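Local coordinates for solute-binding periplasmic protein of iron/siderophore ABC transporter (Yersinia pestis, PDB 6B2Y), which probably carries chelated iron through the periplasm, as the solute-binding partner of an iron/siderophore ABC transporter, at residues A[55-60]-A[79-83]; A[70-75]-A[370-374]; A[162-166]-A[334-338]; A[327-333]-A[380-384]. One frame throughout, in Å; residues are numbered along the deposited sequence.

How the contacts relate
Two of these contacts are buried pairings of beta strands and two are loop junctions that are only partly buried, and the chemistry changes accordingly. Contacts 1 and 4 lie on opposite sides of the chain's centre, each in its own sheet: parallel strands with a buried arginine in the first, antiparallel strands with clustered aromatic rings in the second. Contacts 2 and 3 lack direct cross-segment hydrogen bonds and rely on waters and apolar packing. The four contacts form a chain of neighbours: Arg80 of contact 1 is salt-bridged to Glu73 of contact 2, Leu71 packs on Pro337 and Tyr338 of contact 3, and Tyr338 touches Tyr333 of contact 4.

Contact 1. Residues A[55-60]-A[79-83]; sequences VERILL and DRIVG
Ile58 and Ile81 are partners on two parallel strands, 58-60 and 81-85, which flank helix 66-70 in a beta-alpha-beta unit at the heart of a parallel sheet. The backbone ladder begins with Ile58 N donating to Arg80 O over 2.6 Å. Ile58 O then receives Val82 N, and Leu60 N reaches Gly83 O at 3.1 Å. The short strand segments diverge by 55°, and just before them the side chain of Arg80 takes over from the ladder. Arg80 CB packs 3.4 Å from Glu56 O and also meets the CD1 methyl of Ile58. CG continues past Glu56 O, and Arg80 CD lies 3.4 Å from Val55 O and close to Glu56 OE1. With the chain bent at chi3 (-80°), the guanidinium turns back toward Val55, with Ile58 CD1 over the rim of one face. At the tip, Arg80 NH1 donates to Val55 O at 2.7 Å; the oxygen lies in the guanidinium plane, although the nitrogen sits above the carbonyl plane. NH1 also bonds Leu183 O, while NH2 forms a salt bridge with Glu73, so the buried charge has several partners that would hold its rotation and offset the nearby Arg185. On the face bearing Ile58 and Ile81, Leu60 CD1 meets Ile81 CD1 at 4.0 Å, with Val69 of helix 66-70 packed against both residues. Nearer the surface, a water donates to both Glu56 O and Asp79 O. Arg57 sends NH2 to Leu128 O and lays its guanidinium flat over Val82, whose CG1 stands 3.5 Å from the plane of Arg57, over the group's centre.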
loop_
_atom_site.group_PDB
_atom_site.type_symbol
_atom_site.label_atom_id
_atom_site.label_comp_id
_atom_site.label_asym_id
_atom_site.label_seq_id
_atom_site.Cartn_x
_atom_site.Cartn_y
_atom_site.Cartn_z
ATOM N N VAL A 55 -24.288 8.269 5.711
ATOM C CA VAL A 55 -23.161 8.589 4.843
ATOM C C VAL A 55 -23.382 7.877 3.517
ATOM O O VAL A 55 -23.359 6.643 3.458
ATOM C CB VAL A 55 -21.816 8.184 5.454
ATOM C CG1 VAL A 55 -20.709 8.317 4.413
ATOM C CG2 VAL A 55 -21.526 9.020 6.678
ATOM N N GLU A 56 -23.611 8.645 2.453
ATOM C CA GLU A 56 -23.751 8.053 1.131
ATOM C C GLU A 56 -22.895 8.716 0.060
ATOM O O GLU A 56 -22.847 8.195 -1.058
ATOM C CB GLU A 56 -25.223 8.072 0.676
ATOM C CG GLU A 56 -26.197 7.359 1.619
ATOM C CD GLU A 56 -26.002 5.851 1.650
ATOM O OE1 GLU A 56 -25.597 5.275 0.618
ATOM O OE2 GLU A 56 -26.252 5.244 2.719
ATOM N N ARG A 57 -22.222 9.829 0.356
ATOM C CA ARG A 57 -21.402 10.553 -0.617
ATOM C C ARG A 57 -20.012 10.784 -0.026
ATOM O O ARG A 57 -19.809 11.736 0.732
ATOM C CB ARG A 57 -22.072 11.872 -1.005
ATOM C CG ARG A 57 -23.503 11.679 -1.494
ATOM C CD ARG A 57 -24.162 12.983 -1.936
ATOM N NE ARG A 57 -23.496 13.616 -3.076
ATOM C CZ ARG A 57 -23.641 13.229 -4.343
ATOM N NH1 ARG A 57 -24.417 12.195 -4.638
ATOM N NH2 ARG A 57 -23.002 13.873 -5.319
ATOM N N ILE A 58 -19.055 9.929 -0.394
ATOM C CA ILE A 58 -17.704 9.939 0.170
ATOM C C ILE A 58 -16.738 10.557 -0.827
ATOM O O ILE A 58 -16.742 10.192 -2.009
ATOM C CB ILE A 58 -17.235 8.517 0.518
ATOM C CG1 ILE A 58 -18.233 7.809 1.435
ATOM C CG2 ILE A 58 -15.824 8.556 1.143
ATOM C CD1 ILE A 58 -17.956 6.318 1.531
ATOM N N LEU A 59 -15.883 11.456 -0.344
ATOM C CA LEU A 59 -14.822 12.062 -1.140
ATOM C C LEU A 59 -13.487 11.478 -0.698
ATOM O O LEU A 59 -13.133 11.564 0.480
ATOM C CB LEU A 59 -14.821 13.578 -0.961
ATOM C CG LEU A 59 -13.997 14.422 -1.926
ATOM C CD1 LEU A 59 -14.726 14.542 -3.263
ATOM C CD2 LEU A 59 -13.754 15.794 -1.310
ATOM N N LEU A 60 -12.737 10.914 -1.631
ATOM C CA LEU A 60 -11.422 10.368 -1.317
ATOM C C LEU A 60 -10.368 11.426 -1.629
ATOM O O LEU A 60 -10.066 11.683 -2.801
ATOM C CB LEU A 60 -11.184 9.075 -2.090
ATOM C CG LEU A 60 -12.208 7.990 -1.729
ATOM C CD1 LEU A 60 -11.913 6.733 -2.504
ATOM C CD2 LEU A 60 -12.214 7.724 -0.205
ATOM N N ASP A 79 -20.353 2.657 -5.170
ATOM C CA ASP A 79 -21.677 3.252 -5.010
ATOM C C ASP A 79 -21.653 4.590 -4.266
ATOM O O ASP A 79 -22.464 5.479 -4.558
ATOM C CB ASP A 79 -22.570 2.247 -4.284
ATOM C CG ASP A 79 -24.008 2.332 -4.697
ATOM O OD1 ASP A 79 -24.412 1.534 -5.573
ATOM O OD2 ASP A 79 -24.740 3.166 -4.112
ATOM N N ARG A 80 -20.769 4.751 -3.277
ATOM C CA ARG A 80 -20.784 5.946 -2.442
ATOM C C ARG A 80 -19.636 6.902 -2.729
ATOM O O ARG A 80 -19.485 7.888 -2.011
ATOM C CB ARG A 80 -20.756 5.574 -0.956
ATOM C CG ARG A 80 -21.913 4.731 -0.510
ATOM C CD ARG A 80 -22.045 4.767 1.006
ATOM N NE ARG A 80 -21.097 3.855 1.640
ATOM C CZ ARG A 80 -20.883 3.806 2.953
ATOM N NH1 ARG A 80 -21.535 4.636 3.757
ATOM N NH2 ARG A 80 -20.001 2.939 3.446
ATOM N N ILE A 81 -18.819 6.631 -3.743
ATOM C CA ILE A 81 -17.707 7.511 -4.098
ATOM C C ILE A 81 -18.220 8.596 -5.035
ATOM O O ILE A 81 -18.552 8.315 -6.187
ATOM C CB ILE A 81 -16.559 6.741 -4.760
ATOM C CG1 ILE A 81 -16.168 5.534 -3.917
ATOM C CG2 ILE A 81 -15.386 7.679 -4.973
ATOM C CD1 ILE A 81 -15.859 5.875 -2.493
ATOM N N VAL A 82 -18.241 9.848 -4.564
ATOM C CA VAL A 82 -18.702 10.954 -5.408
ATOM C C VAL A 82 -17.557 11.797 -5.949
ATOM O O VAL A 82 -17.804 12.795 -6.647
ATOM C CB VAL A 82 -19.713 11.841 -4.656
ATOM C CG1 VAL A 82 -20.902 10.999 -4.219
ATOM C CG2 VAL A 82 -19.053 12.520 -3.477
ATOM N N GLY A 83 -16.312 11.423 -5.663
ATOM C CA GLY A 83 -15.155 12.125 -6.183
ATOM C C GLY A 83 -13.886 11.547 -5.599
ATOM O O GLY A 83 -13.892 11.094 -4.449
HETATM O O HOH W 1 -24.541 6.952 -3.003
#

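Contact 2. Residues A[70-75]-A[370-374]; sequences SLLEGN and QFLAV
The C-terminal end of helix 360-371 meets the turn that leaves helix 66-70, bringing Phe371 and Leu372 against Ser70 and Leu71. No direct hydrogen bond joins the two segments; a single water stands in for one. It donates to Phe371 O at 2.7 Å and to Leu71 O at 2.8 Å, and accepts a weak bond from Gly74 N. The water thus supplies the protons that two facing carbonyls lack. The positive phi of Gly74 (61°) redirects the chain beyond it, toward Asn75 and Ala373. Beside this polar bridge lies an apolar patch. The CD2 branch of Leu71 touches Phe371 CB at 3.9 Å and, more distantly, Leu372 CD2. In Leu372, CD1 continues the line of the side chain (chi2 -178°), leaving CD2 as the side branch that meets Ser70, with Leu372 CD2 3.3 Å from Ser70 OG. That hydroxyl is engaged with Tyr67 O and Tyr338 OH, so the methyl meets an oxygen that already has polar partners. Farther along, Ala373 CB rests on Gly74 O at 3.7 Å and on the CA of Asn75. A bound sodium ion lies close to the side chain of Leu372. Around the junction, Leu71 also packs on Met176 of helix 168-182, while the Phe371 ring makes an edge-to-face pair with Tyr192 of helix 186-207.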
loop_
_atom_site.group_PDB
_atom_site.type_symbol
_atom_site.label_atom_id
_atom_site.label_comp_id
_atom_site.label_asym_id
_atom_site.label_seq_id
_atom_site.Cartn_x
_atom_site.Cartn_y
_atom_site.Cartn_z
ATOM N N SER A 70 -12.724 -0.020 -0.202
ATOM C CA SER A 70 -13.222 -1.213 -0.893
ATOM C C SER A 70 -13.483 -2.375 0.064
ATOM O O SER A 70 -14.376 -3.198 -0.197
ATOM C CB SER A 70 -12.238 -1.644 -1.980
ATOM O OG SER A 70 -11.089 -2.290 -1.431
ATOM N N LEU A 71 -12.723 -2.471 1.169
ATOM C CA LEU A 71 -12.916 -3.569 2.113
ATOM C C LEU A 71 -14.228 -3.476 2.878
ATOM O O LEU A 71 -14.628 -4.461 3.510
ATOM C CB LEU A 71 -11.753 -3.616 3.113
ATOM C CG LEU A 71 -10.381 -3.879 2.482
ATOM C CD1 LEU A 71 -9.270 -3.607 3.494
ATOM C CD2 LEU A 71 -10.271 -5.300 1.932
ATOM N N LEU A 72 -14.908 -2.328 2.839
ATOM C CA LEU A 72 -16.125 -2.114 3.608
ATOM C C LEU A 72 -17.380 -2.144 2.756
ATOM O O LEU A 72 -18.483 -2.248 3.310
ATOM C CB LEU A 72 -16.071 -0.762 4.337
ATOM C CG LEU A 72 -14.845 -0.558 5.224
ATOM C CD1 LEU A 72 -14.812 0.832 5.875
ATOM C CD2 LEU A 72 -14.757 -1.668 6.269
ATOM N N GLU A 73 -17.237 -2.065 1.434
ATOM C CA GLU A 73 -18.345 -1.781 0.530
ATOM C C GLU A 73 -18.932 -3.019 -0.130
ATOM O O GLU A 73 -19.903 -2.892 -0.886
ATOM C CB GLU A 73 -17.881 -0.797 -0.543
ATOM C CG GLU A 73 -17.548 0.565 0.035
ATOM C CD GLU A 73 -18.731 1.202 0.733
ATOM O OE1 GLU A 73 -19.405 2.058 0.102
ATOM O OE2 GLU A 73 -18.982 0.851 1.916
ATOM N N GLY A 74 -18.362 -4.199 0.120
ATOM C CA GLY A 74 -18.942 -5.435 -0.389
ATOM C C GLY A 74 -19.012 -5.466 -1.911
ATOM O O GLY A 74 -18.043 -5.161 -2.618
ATOM N N ASN A 75 -20.191 -5.844 -2.412
ATOM C CA ASN A 75 -20.544 -5.957 -3.827
ATOM C C ASN A 75 -20.731 -4.624 -4.534
ATOM O O ASN A 75 -20.977 -4.628 -5.750
ATOM C CB ASN A 75 -21.846 -6.747 -3.963
ATOM C CG ASN A 75 -21.664 -8.208 -3.672
ATOM O OD1 ASN A 75 -20.558 -8.747 -3.792
ATOM N ND2 ASN A 75 -22.750 -8.871 -3.281
ATOM N N GLN A 370 -13.740 -12.717 0.289
ATOM C CA GLN A 370 -14.484 -12.310 1.470
ATOM C C GLN A 370 -14.899 -10.842 1.443
ATOM O O GLN A 370 -15.928 -10.494 2.027
ATOM C CB GLN A 370 -13.659 -12.568 2.736
ATOM C CG GLN A 370 -13.653 -14.021 3.175
ATOM C CD GLN A 370 -12.636 -14.278 4.254
ATOM O OE1 GLN A 370 -11.665 -15.004 4.042
ATOM N NE2 GLN A 370 -12.838 -13.667 5.412
ATOM N N PHE A 371 -14.104 -9.961 0.820
ATOM C CA PHE A 371 -14.310 -8.527 0.988
ATOM C C PHE A 371 -14.535 -7.742 -0.300
ATOM O O PHE A 371 -15.084 -6.637 -0.228
ATOM C CB PHE A 371 -13.119 -7.909 1.744
ATOM C CG PHE A 371 -12.880 -8.536 3.081
ATOM C CD1 PHE A 371 -13.719 -8.249 4.144
ATOM C CD2 PHE A 371 -11.848 -9.430 3.271
ATOM C CE1 PHE A 371 -13.517 -8.842 5.387
ATOM C CE2 PHE A 371 -11.646 -10.027 4.507
ATOM C CZ PHE A 371 -12.490 -9.741 5.556
ATOM N N LEU A 372 -14.160 -8.266 -1.458
ATOM C CA LEU A 372 -14.142 -7.460 -2.670
ATOM C C LEU A 372 -15.147 -7.975 -3.702
ATOM O O LEU A 372 -15.712 -9.067 -3.576
ATOM C CB LEU A 372 -12.727 -7.428 -3.258
ATOM C CG LEU A 372 -11.671 -6.857 -2.299
ATOM C CD1 LEU A 372 -10.335 -6.848 -3.014
ATOM C CD2 LEU A 372 -12.051 -5.451 -1.834
ATOM N N ALA A 373 -15.353 -7.162 -4.744
ATOM C CA ALA A 373 -16.299 -7.452 -5.817
ATOM C C ALA A 373 -15.623 -7.788 -7.142
ATOM O O ALA A 373 -16.318 -7.956 -8.153
ATOM C CB ALA A 373 -17.243 -6.261 -6.014
ATOM N N VAL A 374 -14.297 -7.867 -7.171
ATOM C CA VAL A 374 -13.546 -8.236 -8.362
ATOM C C VAL A 374 -12.748 -9.497 -8.066
ATOM O O VAL A 374 -12.489 -9.849 -6.912
ATOM C CB VAL A 374 -12.608 -7.101 -8.850
ATOM C CG1 VAL A 374 -13.409 -5.928 -9.347
ATOM C CG2 VAL A 374 -11.675 -6.648 -7.734
HETATM O O HOH W 2 -16.486 -5.816 1.900
#

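Contact 3. Residues A[162-166]-A[334-338]; sequences VDFRN and YNSPY
Asn335 OD1 is tied to Phe164 through a water that donates to it at 2.7 Å and accepts from Phe164 N at 3.1 Å. The same oxygen, Asn335 OD1, is set against carbon, 3.4 Å from Phe164 CB and 3.6 Å from Arg165 CB. Asn335 carries its amide anti to the backbone N (chi1 -167°), which sends OD1 across to the other loop. A second water donates to Phe164 O and accepts from Ser336 N at 3.0 Å, so both backbone polar groups of Phe164 reach the opposite segment through solvent. The Phe164 ring carries the apolar half: Pro337 CD stands 3.7 Å from the centroid of the Phe164 ring, only 3° off its normal, in a CH-pi contact. Arg165 contributes its inner carbons and a CA-H...O contact to Tyr334 O, whereas its guanidinium runs on to Leu137 O. Within the loops, Asp163 OD1 accepts from Arg165 N, closing an Asx turn, and from Asn166 N, completing an Asx motif; Ser336 OG accepts from Tyr338 N in an ST turn. Near the chain's centre, loops from two different sheets meet here, consistent with the junction between the lobes of a periplasmic binding protein. Asn238 bonds Arg165 O and, weakly, Tyr334 O. With no direct hydrogen bond between the two segments, the chemistry is consistent with a junction resting on shape, ordered water and this asparagine.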
loop_
_atom_site.group_PDB
_atom_site.type_symbol
_atom_site.label_atom_id
_atom_site.label_comp_id
_atom_site.label_asym_id
_atom_site.label_seq_id
_atom_site.Cartn_x
_atom_site.Cartn_y
_atom_site.Cartn_z
ATOM N N VAL A 162 -6.724 9.022 8.218
ATOM C CA VAL A 162 -6.291 7.651 8.475
ATOM C C VAL A 162 -4.785 7.578 8.256
ATOM O O VAL A 162 -4.161 8.528 7.792
ATOM C CB VAL A 162 -7.013 6.627 7.582
ATOM C CG1 VAL A 162 -8.504 6.592 7.895
ATOM C CG2 VAL A 162 -6.741 6.943 6.080
ATOM N N ASP A 163 -4.190 6.436 8.613
ATOM C CA ASP A 163 -2.789 6.219 8.265
ATOM C C ASP A 163 -2.522 4.739 8.017
ATOM O O ASP A 163 -2.724 3.907 8.912
ATOM C CB ASP A 163 -1.836 6.714 9.353
ATOM C CG ASP A 163 -0.378 6.417 9.003
ATOM O OD1 ASP A 163 0.050 6.785 7.893
ATOM O OD2 ASP A 163 0.320 5.786 9.830
ATOM N N PHE A 164 -2.038 4.440 6.808
ATOM C CA PHE A 164 -1.464 3.152 6.426
ATOM C C PHE A 164 -0.024 3.293 5.972
ATOM O O PHE A 164 0.585 2.302 5.543
ATOM C CB PHE A 164 -2.276 2.510 5.288
ATOM C CG PHE A 164 -3.727 2.356 5.598
ATOM C CD1 PHE A 164 -4.152 1.388 6.504
ATOM C CD2 PHE A 164 -4.671 3.195 4.998
ATOM C CE1 PHE A 164 -5.487 1.224 6.789
ATOM C CE2 PHE A 164 -6.009 3.047 5.281
ATOM C CZ PHE A 164 -6.421 2.067 6.183
ATOM N N ARG A 165 0.535 4.498 6.052
ATOM C CA ARG A 165 1.804 4.829 5.421
ATOM C C ARG A 165 2.914 5.091 6.425
ATOM O O ARG A 165 4.023 4.573 6.272
ATOM C CB ARG A 165 1.629 6.068 4.525
ATOM C CG ARG A 165 2.718 6.189 3.433
ATOM C CD ARG A 165 2.743 7.589 2.802
ATOM N NE ARG A 165 2.846 8.591 3.855
ATOM C CZ ARG A 165 1.938 9.529 4.091
ATOM N NH1 ARG A 165 0.868 9.623 3.307
ATOM N NH2 ARG A 165 2.117 10.382 5.095
ATOM N N ASN A 166 2.655 5.920 7.437
ATOM C CA ASN A 166 3.711 6.294 8.373
ATOM C C ASN A 166 4.088 5.119 9.260
ATOM O O ASN A 166 5.256 4.713 9.333
ATOM C CB ASN A 166 3.258 7.479 9.225
ATOM C CG ASN A 166 3.042 8.730 8.404
ATOM O OD1 ASN A 166 3.422 8.786 7.242
ATOM N ND2 ASN A 166 2.444 9.757 9.016
ATOM N N TYR A 334 2.701 0.012 0.244
ATOM C CA TYR A 334 3.280 0.972 1.178
ATOM C C TYR A 334 2.232 1.905 1.774
ATOM O O TYR A 334 2.547 2.657 2.703
ATOM C CB TYR A 334 4.401 1.761 0.472
ATOM C CG TYR A 334 3.954 2.993 -0.285
ATOM C CD1 TYR A 334 4.543 4.232 -0.042
ATOM C CD2 TYR A 334 2.941 2.925 -1.231
ATOM C CE1 TYR A 334 4.125 5.363 -0.722
ATOM C CE2 TYR A 334 2.527 4.041 -1.913
ATOM C CZ TYR A 334 3.123 5.256 -1.659
ATOM O OH TYR A 334 2.707 6.378 -2.346
ATOM N N ASN A 335 0.997 1.862 1.279
ATOM C CA ASN A 335 -0.080 2.703 1.810
ATOM C C ASN A 335 -1.422 2.020 1.549
ATOM O O ASN A 335 -2.301 2.549 0.864
ATOM C CB ASN A 335 -0.037 4.097 1.182
ATOM C CG ASN A 335 -0.916 5.079 1.913
ATOM O OD1 ASN A 335 -1.348 4.810 3.034
ATOM N ND2 ASN A 335 -1.184 6.226 1.292
ATOM N N SER A 336 -1.604 0.814 2.100
ATOM C CA SER A 336 -2.848 0.076 1.860
ATOM C C SER A 336 -3.061 -0.950 2.953
ATOM O O SER A 336 -2.110 -1.656 3.297
ATOM C CB SER A 336 -2.818 -0.649 0.510
ATOM O OG SER A 336 -3.846 -1.640 0.471
ATOM N N PRO A 337 -4.281 -1.110 3.469
ATOM C CA PRO A 337 -4.522 -2.177 4.456
ATOM C C PRO A 337 -4.409 -3.584 3.876
ATOM O O PRO A 337 -4.447 -4.560 4.652
ATOM C CB PRO A 337 -5.941 -1.891 4.953
ATOM C CG PRO A 337 -6.584 -1.120 3.795
ATOM C CD PRO A 337 -5.485 -0.297 3.211
ATOM N N TYR A 338 -4.230 -3.725 2.564
ATOM C CA TYR A 338 -3.902 -5.034 2.010
ATOM C C TYR A 338 -2.483 -5.454 2.351
ATOM O O TYR A 338 -2.060 -6.544 1.956
ATOM C CB TYR A 338 -4.020 -5.048 0.479
ATOM C CG TYR A 338 -5.373 -4.890 -0.179
ATOM C CD1 TYR A 338 -5.576 -5.381 -1.466
ATOM C CD2 TYR A 338 -6.425 -4.211 0.431
ATOM C CE1 TYR A 338 -6.788 -5.228 -2.105
ATOM C CE2 TYR A 338 -7.644 -4.050 -0.202
ATOM C CZ TYR A 338 -7.814 -4.552 -1.478
ATOM O OH TYR A 338 -9.020 -4.389 -2.127
HETATM O O HOH W 3 0.532 0.054 3.997
HETATM O O HOH W 4 -2.479 6.608 4.644
#

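Contact 4. Residues A[327-333]-A[380-384]; sequences YAIWHNY and YWIEA
Trp330 and Tyr380 form the dense end of this strand pairing. The edge of the Tyr380 ring points into the indole face in a T-shaped stack, planes 88° apart, with the centroids of the Trp330 five-membered ring and the Tyr380 ring 4.7 Å apart. Tyr380 CD2 comes within 3.3 Å of Trp330 CD2, and Asn332 CB presses on the opposite indole face. Trp330 holds CG anti to the backbone N (chi1 -170°), laying the indole alongside Tyr380. The Tyr333 side chain runs across that of Tyr380 at about a right angle, with Tyr333 OH 3.5 Å from Tyr380 CB and close to Trp381 CZ3. Between the strands, Ala328 and Ile382 are a hydrogen-bonded pair with two reciprocal bonds, the shorter from Ala328 N to Ile382 O at 2.9 Å; Trp330 N donates to Tyr380 O. The solvent side belongs to the other strand's end, where Glu383 and Ala384 are exposed. Tyr327 CD1 meets Glu383 CB at 3.6 Å, with Glu383 CG in the ring plane at its edge, yet the Tyr327 ring stays buried, stacked on Trp349. Strand 381-383 is the outermost strand within the chain, running antiparallel to close an otherwise parallel sheet, consistent with the second lobe of a periplasmic binding protein.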
loop_
_atom_site.group_PDB
_atom_site.type_symbol
_atom_site.label_atom_id
_atom_site.label_comp_id
_atom_site.label_asym_id
_atom_site.label_seq_id
_atom_site.Cartn_x
_atom_site.Cartn_y
_atom_site.Cartn_z
ATOM N N TYR A 327 14.286 -9.779 -4.604
ATOM C CA TYR A 327 12.835 -9.920 -4.705
ATOM C C TYR A 327 12.227 -8.574 -5.073
ATOM O O TYR A 327 12.863 -7.531 -4.921
ATOM C CB TYR A 327 12.223 -10.429 -3.376
ATOM C CG TYR A 327 12.991 -11.598 -2.789
ATOM C CD1 TYR A 327 12.585 -12.899 -3.036
ATOM C CD2 TYR A 327 14.131 -11.394 -2.000
ATOM C CE1 TYR A 327 13.283 -13.972 -2.520
ATOM C CE2 TYR A 327 14.851 -12.474 -1.485
ATOM C CZ TYR A 327 14.412 -13.759 -1.750
ATOM O OH TYR A 327 15.098 -14.851 -1.250
ATOM N N ALA A 328 10.979 -8.603 -5.549
ATOM C CA ALA A 328 10.235 -7.372 -5.787
ATOM C C ALA A 328 8.837 -7.472 -5.190
ATOM O O ALA A 328 8.218 -8.542 -5.181
ATOM C CB ALA A 328 10.127 -7.023 -7.284
ATOM N N ILE A 329 8.352 -6.330 -4.698
ATOM C CA ILE A 329 7.054 -6.215 -4.047
ATOM C C ILE A 329 6.283 -5.056 -4.672
ATOM O O ILE A 329 6.867 -4.045 -5.072
ATOM C CB ILE A 329 7.218 -6.007 -2.519
ATOM C CG1 ILE A 329 5.863 -6.095 -1.825
ATOM C CG2 ILE A 329 7.915 -4.664 -2.235
ATOM C CD1 ILE A 329 5.285 -7.500 -1.787
ATOM N N TRP A 330 4.957 -5.200 -4.734
ATOM C CA TRP A 330 4.097 -4.142 -5.274
ATOM C C TRP A 330 4.153 -2.902 -4.390
ATOM O O TRP A 330 3.916 -2.977 -3.179
ATOM C CB TRP A 330 2.664 -4.655 -5.374
ATOM C CG TRP A 330 1.670 -3.810 -6.126
ATOM C CD1 TRP A 330 1.755 -3.388 -7.427
ATOM C CD2 TRP A 330 0.400 -3.358 -5.640
ATOM N NE1 TRP A 330 0.620 -2.682 -7.776
ATOM C CE2 TRP A 330 -0.228 -2.651 -6.699
ATOM C CE3 TRP A 330 -0.273 -3.484 -4.413
ATOM C CZ2 TRP A 330 -1.483 -2.067 -6.566
ATOM C CZ3 TRP A 330 -1.527 -2.901 -4.279
ATOM C CH2 TRP A 330 -2.116 -2.195 -5.346
ATOM N N HIS A 331 4.446 -1.754 -5.001
ATOM C CA HIS A 331 4.743 -0.576 -4.204
ATOM C C HIS A 331 3.531 -0.081 -3.432
ATOM O O HIS A 331 3.682 0.430 -2.313
ATOM C CB HIS A 331 5.275 0.550 -5.075
ATOM C CG HIS A 331 5.546 1.793 -4.297
ATOM N ND1 HIS A 331 6.595 1.889 -3.408
ATOM C CD2 HIS A 331 4.874 2.967 -4.226
ATOM C CE1 HIS A 331 6.562 3.076 -2.830
ATOM N NE2 HIS A 331 5.536 3.753 -3.320
ATOM N N ASN A 332 2.331 -0.238 -3.989
ATOM C CA ASN A 332 1.165 0.343 -3.331
ATOM C C ASN A 332 0.831 -0.319 -2.006
ATOM O O ASN A 332 0.019 0.246 -1.255
ATOM C CB ASN A 332 -0.034 0.301 -4.272
ATOM C CG ASN A 332 0.100 1.299 -5.404
ATOM O OD1 ASN A 332 0.482 2.447 -5.190
ATOM N ND2 ASN A 332 -0.200 0.855 -6.624
ATOM N N TYR A 333 1.446 -1.464 -1.674
ATOM C CA TYR A 333 1.336 -1.970 -0.310
ATOM C C TYR A 333 1.977 -1.016 0.703
ATOM O O TYR A 333 1.811 -1.213 1.922
ATOM C CB TYR A 333 1.964 -3.375 -0.182
ATOM C CG TYR A 333 1.207 -4.477 -0.928
ATOM C CD1 TYR A 333 -0.175 -4.595 -0.850
ATOM C CD2 TYR A 333 1.898 -5.410 -1.701
ATOM C CE1 TYR A 333 -0.851 -5.613 -1.540
ATOM C CE2 TYR A 333 1.237 -6.412 -2.387
ATOM C CZ TYR A 333 -0.129 -6.508 -2.315
ATOM O OH TYR A 333 -0.763 -7.524 -3.012
ATOM N N TYR A 380 1.784 -9.488 -7.904
ATOM C CA TYR A 380 2.091 -8.451 -6.929
ATOM C C TYR A 380 3.385 -8.694 -6.162
ATOM O O TYR A 380 3.765 -7.860 -5.335
ATOM C CB TYR A 380 0.919 -8.307 -5.951
ATOM C CG TYR A 380 -0.321 -7.737 -6.587
ATOM C CD1 TYR A 380 -1.249 -8.563 -7.217
ATOM C CD2 TYR A 380 -0.573 -6.378 -6.564
ATOM C CE1 TYR A 380 -2.405 -8.043 -7.789
ATOM C CE2 TYR A 380 -1.723 -5.848 -7.133
ATOM C CZ TYR A 380 -2.628 -6.686 -7.751
ATOM O OH TYR A 380 -3.773 -6.147 -8.324
ATOM N N TRP A 381 4.073 -9.802 -6.415
ATOM C CA TRP A 381 5.385 -10.056 -5.838
ATOM C C TRP A 381 6.076 -11.068 -6.740
ATOM O O TRP A 381 5.420 -11.761 -7.526
ATOM C CB TRP A 381 5.278 -10.573 -4.400
ATOM C CG TRP A 381 4.309 -11.688 -4.233
ATOM C CD1 TRP A 381 4.529 -13.022 -4.489
ATOM C CD2 TRP A 381 2.959 -11.588 -3.769
ATOM N NE1 TRP A 381 3.397 -13.751 -4.206
ATOM C CE2 TRP A 381 2.419 -12.896 -3.764
ATOM C CE3 TRP A 381 2.149 -10.520 -3.352
ATOM C CZ2 TRP A 381 1.107 -13.159 -3.381
ATOM C CZ3 TRP A 381 0.845 -10.792 -2.957
ATOM C CH2 TRP A 381 0.338 -12.098 -2.974
ATOM N N ILE A 382 7.402 -11.140 -6.628
ATOM C CA ILE A 382 8.175 -12.077 -7.443
ATOM C C ILE A 382 9.569 -12.235 -6.852
ATOM O O ILE A 382 10.135 -11.298 -6.279
ATOM C CB ILE A 382 8.225 -11.615 -8.923
ATOM C CG1 ILE A 382 8.413 -12.818 -9.849
ATOM C CG2 ILE A 382 9.319 -10.583 -9.146
ATOM C CD1 ILE A 382 7.127 -13.532 -10.161
ATOM N N GLU A 383 10.126 -13.437 -6.986
ATOM C CA GLU A 383 11.520 -13.686 -6.659
ATOM C C GLU A 383 12.339 -13.742 -7.941
ATOM O O GLU A 383 11.907 -14.328 -8.938
ATOM C CB GLU A 383 11.701 -14.995 -5.887
ATOM C CG GLU A 383 10.488 -15.470 -5.132
ATOM C CD GLU A 383 10.721 -16.807 -4.440
ATOM O OE1 GLU A 383 11.875 -17.081 -4.040
ATOM O OE2 GLU A 383 9.746 -17.577 -4.296
ATOM N N ALA A 384 13.512 -13.122 -7.904
ATOM C CA ALA A 384 14.475 -13.188 -8.989
ATOM C C ALA A 384 14.824 -14.637 -9.309
ATOM O O ALA A 384 14.750 -15.056 -10.469
ATOM C CB ALA A 384 15.727 -12.408 -8.631
#